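Local atomic coordinates of separin (Saccharomyces cerevisiae, PDB entry 5U1T), a protein that cleaves the cohesin subunit SCC1 as a caspase-like cysteine protease, triggering chromosome segregation at the onset of anaphase. Residues H70-V75 with M464-T469. Sequence-based numbering, arbitrary orientation.
Sequences HINSTV and MLRNDT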
ATOM      1  N   HIS A  70      22.822 -26.289 -33.827  1.00 51.56           N
ATOM      2  CA  HIS A  70      22.651 -27.684 -34.201  1.00 58.85           C
ATOM      3  C   HIS A  70      22.120 -27.829 -35.634  1.00 59.19           C
ATOM      4  O   HIS A  70      22.182 -28.907 -36.232  1.00 58.86           O
ATOM      5  CB  HIS A  70      21.728 -28.383 -33.223  1.00 54.67           C
ATOM      6  CG  HIS A  70      22.416 -28.868 -31.990  1.00 53.03           C
ATOM      7  ND1 HIS A  70      22.747 -28.034 -30.942  1.00 58.66           N
ATOM      8  CD2 HIS A  70      22.829 -30.105 -31.633  1.00 57.11           C
ATOM      9  CE1 HIS A  70      23.335 -28.739 -29.992  1.00 53.40           C
ATOM     10  NE2 HIS A  70      23.396 -29.998 -30.387  1.00 52.43           N
ATOM     11  N   ILE A  71      21.603 -26.740 -36.187  1.00 53.05           N
ATOM     12  CA  ILE A  71      21.204 -26.762 -37.577  1.00 55.16           C
ATOM     13  C   ILE A  71      22.460 -26.929 -38.447  1.00 57.88           C
ATOM     14  O   ILE A  71      22.466 -27.687 -39.413  1.00 57.54           O
ATOM     15  CB  ILE A  71      20.422 -25.493 -37.950  1.00 51.89           C
ATOM     16  CG1 ILE A  71      19.148 -25.407 -37.128  1.00 49.10           C
ATOM     17  CG2 ILE A  71      20.019 -25.517 -39.394  1.00 52.25           C
ATOM     18  CD1 ILE A  71      18.487 -24.059 -37.208  1.00 46.85           C
ATOM     19  N   ASN A  72      23.537 -26.243 -38.079  1.00 56.75           N
ATOM     20  CA  ASN A  72      24.787 -26.320 -38.837  1.00 53.38           C
ATOM     21  C   ASN A  72      25.318 -27.734 -38.922  1.00 56.79           C
ATOM     22  O   ASN A  72      25.774 -28.201 -39.982  1.00 60.15           O
ATOM     23  CB  ASN A  72      25.869 -25.447 -38.201  1.00 47.65           C
ATOM     24  CG  ASN A  72      25.455 -24.006 -38.061  1.00 55.15           C
ATOM     25  OD1 ASN A  72      24.375 -23.689 -37.538  1.00 52.94           O
ATOM     26  ND2 ASN A  72      26.314 -23.113 -38.525  1.00 50.48           N
ATOM     27  N   SER A  73      25.297 -28.411 -37.783  1.00 56.90           N
ATOM     28  CA  SER A  73      25.898 -29.719 -37.710  1.00 56.24           C
ATOM     29  C   SER A  73      25.015 -30.711 -38.469  1.00 58.20           C
ATOM     30  O   SER A  73      25.522 -31.682 -39.042  1.00 62.42           O
ATOM     31  CB  SER A  73      26.111 -30.129 -36.257  1.00 47.00           C
ATOM     32  OG  SER A  73      24.965 -30.786 -35.779  1.00 59.72           O
ATOM     33  N   THR A  74      23.712 -30.428 -38.514  1.00 55.03           N
ATOM     34  CA  THR A  74      22.738 -31.228 -39.270  1.00 54.14           C
ATOM     35  C   THR A  74      22.853 -31.026 -40.789  1.00 57.36           C
ATOM     36  O   THR A  74      22.771 -31.974 -41.570  1.00 56.12           O
ATOM     37  CB  THR A  74      21.297 -30.885 -38.816  1.00 55.06           C
ATOM     38  OG1 THR A  74      21.120 -31.317 -37.467  1.00 64.74           O
ATOM     39  CG2 THR A  74      20.245 -31.559 -39.688  1.00 52.63           C
ATOM     40  N   VAL A  75      23.024 -29.773 -41.197  1.00 55.14           N
ATOM     41  CA  VAL A  75      23.246 -29.414 -42.585  1.00 50.97           C
ATOM     42  C   VAL A  75      24.503 -30.103 -43.127  1.00 58.31           C
ATOM     43  O   VAL A  75      24.545 -30.549 -44.278  1.00 58.08           O
ATOM     44  CB  VAL A  75      23.351 -27.879 -42.717  1.00 50.79           C
ATOM     45  CG1 VAL A  75      24.133 -27.456 -43.942  1.00 47.93           C
ATOM     46  CG2 VAL A  75      21.957 -27.270 -42.718  1.00 52.41           C
ATOM     47  N   MET A 464      14.296 -13.969 -36.233  1.00 47.60           N
ATOM     48  CA  MET A 464      15.216 -14.061 -35.104  1.00 49.84           C
ATOM     49  C   MET A 464      16.682 -13.904 -35.503  1.00 56.41           C
ATOM     50  O   MET A 464      17.526 -13.667 -34.637  1.00 61.70           O
ATOM     51  CB  MET A 464      15.044 -15.387 -34.373  1.00 50.03           C
ATOM     52  CG  MET A 464      13.609 -15.683 -33.939  1.00 57.62           C
ATOM     53  SD  MET A 464      12.877 -14.476 -32.804  1.00 54.08           S
ATOM     54  CE  MET A 464      14.219 -14.350 -31.663  1.00 55.77           C
ATOM     55  N   LEU A 465      16.981 -14.018 -36.797  1.00 54.69           N
ATOM     56  CA  LEU A 465      18.344 -13.894 -37.317  1.00 51.27           C
ATOM     57  C   LEU A 465      19.378 -14.711 -36.549  1.00 50.54           C
ATOM     58  O   LEU A 465      20.492 -14.246 -36.332  1.00 53.90           O
ATOM     59  CB  LEU A 465      18.778 -12.432 -37.334  1.00 50.84           C
ATOM     60  CG  LEU A 465      18.114 -11.512 -38.359  1.00 62.44           C
ATOM     61  CD1 LEU A 465      18.657 -10.100 -38.217  1.00 63.36           C
ATOM     62  CD2 LEU A 465      18.321 -12.009 -39.806  1.00 60.01           C
ATOM     63  N   ARG A 466      19.004 -15.930 -36.166  1.00 51.72           N
ATOM     64  CA  ARG A 466      19.867 -16.842 -35.410  1.00 54.41           C
ATOM     65  C   ARG A 466      20.397 -16.226 -34.107  1.00 58.40           C
ATOM     66  O   ARG A 466      21.541 -16.458 -33.705  1.00 55.52           O
ATOM     67  CB  ARG A 466      21.044 -17.318 -36.269  1.00 52.67           C
ATOM     68  CG  ARG A 466      20.660 -18.304 -37.358  1.00 54.91           C
ATOM     69  CD  ARG A 466      21.868 -18.776 -38.132  1.00 47.62           C
ATOM     70  NE  ARG A 466      22.805 -19.530 -37.305  1.00 49.19           N
ATOM     71  CZ  ARG A 466      22.892 -20.857 -37.267  1.00 53.74           C
ATOM     72  NH1 ARG A 466      22.092 -21.611 -38.005  1.00 54.98           N
ATOM     73  NH2 ARG A 466      23.784 -21.438 -36.483  1.00 49.61           N
ATOM     74  N   ASN A 467      19.546 -15.444 -33.455  1.00 58.78           N
ATOM     75  CA  ASN A 467      19.890 -14.816 -32.201  1.00 58.69           C
ATOM     76  C   ASN A 467      19.648 -15.775 -31.040  1.00 59.24           C
ATOM     77  O   ASN A 467      18.570 -16.342 -30.902  1.00 61.73           O
ATOM     78  CB  ASN A 467      19.083 -13.537 -32.017  1.00 56.15           C
ATOM     79  CG  ASN A 467      19.537 -12.736 -30.825  1.00 58.47           C
ATOM     80  OD1 ASN A 467      19.354 -13.148 -29.679  1.00 60.78           O
ATOM     81  ND2 ASN A 467      20.125 -11.577 -31.088  1.00 58.14           N
ATOM     82  N   ASP A 468      20.652 -15.963 -30.198  1.00 61.95           N
ATOM     83  CA  ASP A 468      20.546 -16.995 -29.174  1.00 70.42           C
ATOM     84  C   ASP A 468      20.437 -16.426 -27.756  1.00 64.58           C
ATOM     85  O   ASP A 468      20.970 -17.000 -26.805  1.00 58.82           O
ATOM     86  CB  ASP A 468      21.743 -17.943 -29.266  1.00 67.03           C
ATOM     87  CG  ASP A 468      23.055 -17.207 -29.239  1.00 69.01           C
ATOM     88  OD1 ASP A 468      23.039 -16.003 -28.887  1.00 73.36           O
ATOM     89  OD2 ASP A 468      24.100 -17.818 -29.579  1.00 73.37           O
ATOM     90  N   THR A 469      19.742 -15.302 -27.632  1.00 59.64           N
ATOM     91  CA  THR A 469      19.507 -14.689 -26.330  1.00 64.74           C
ATOM     92  C   THR A 469      18.016 -14.675 -26.008  1.00 57.28           C
ATOM     93  O   THR A 469      17.202 -14.450 -26.885  1.00 57.70           O
ATOM     94  CB  THR A 469      20.046 -13.241 -26.277  1.00 64.58           C
ATOM     95  OG1 THR A 469      19.206 -12.386 -27.071  1.00 59.28           O
ATOM     96  CG2 THR A 469      21.474 -13.185 -26.787  1.00 54.57           C
TER
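Arg466 reaches out of the loop between helices 448-458 and 470-485 and sets the end of its guanidinium group against Asn72, on the first turn of helix 69-87. The backbones stay well apart, with 10.2 Å between the CA atoms of Ile71 and Arg466, and the long arginine chain spans the gap. That chain bends at chi3 (64°), and both terminal nitrogens face the amide oxygen of Asn72. Arg466 NH2 donates the main hydrogen bond to Asn72 OD1, at 2.6 Å; its N-H...O angle of 136° is far from straight, and the oxygen sits out of the guanidinium plane. Arg466 NH1 adds a weak, strongly bent second bond to Asn72 OD1, at 3.1 Å. With the amide and guanidinium planes 68° apart, the two groups do not stack; they meet through the oxygen, which lies off the NH1/NH2 end. Beside this polar grip, Ile71 CB lies 4.2 Å from Arg466 NH1, near the guanidinium plane at its edge, so that the buried isoleucine flanks the charged group. Tyr127 touches both Ile71 and Asn72, while Trp124 packs on Arg466. Further along the loop, Asn467 OD1 accepts from Thr469 N (3.0 Å) in an Asx turn, and Thr469 is the N-cap of helix 470-485. Asn467 O also takes a hydrogen bond from the indole of Trp68. An alanine in place of Arg466 would remove both donors, is likely to leave the amide of Asn72 freer to turn, and would probably open a gap beside Ile71. Because the acceptor is a neutral amide oxygen, the link between these sequence-distant parts of the helical region is a hydrogen bond rather than a salt bridge, and Asn72 does not neutralise the arginine's positive charge.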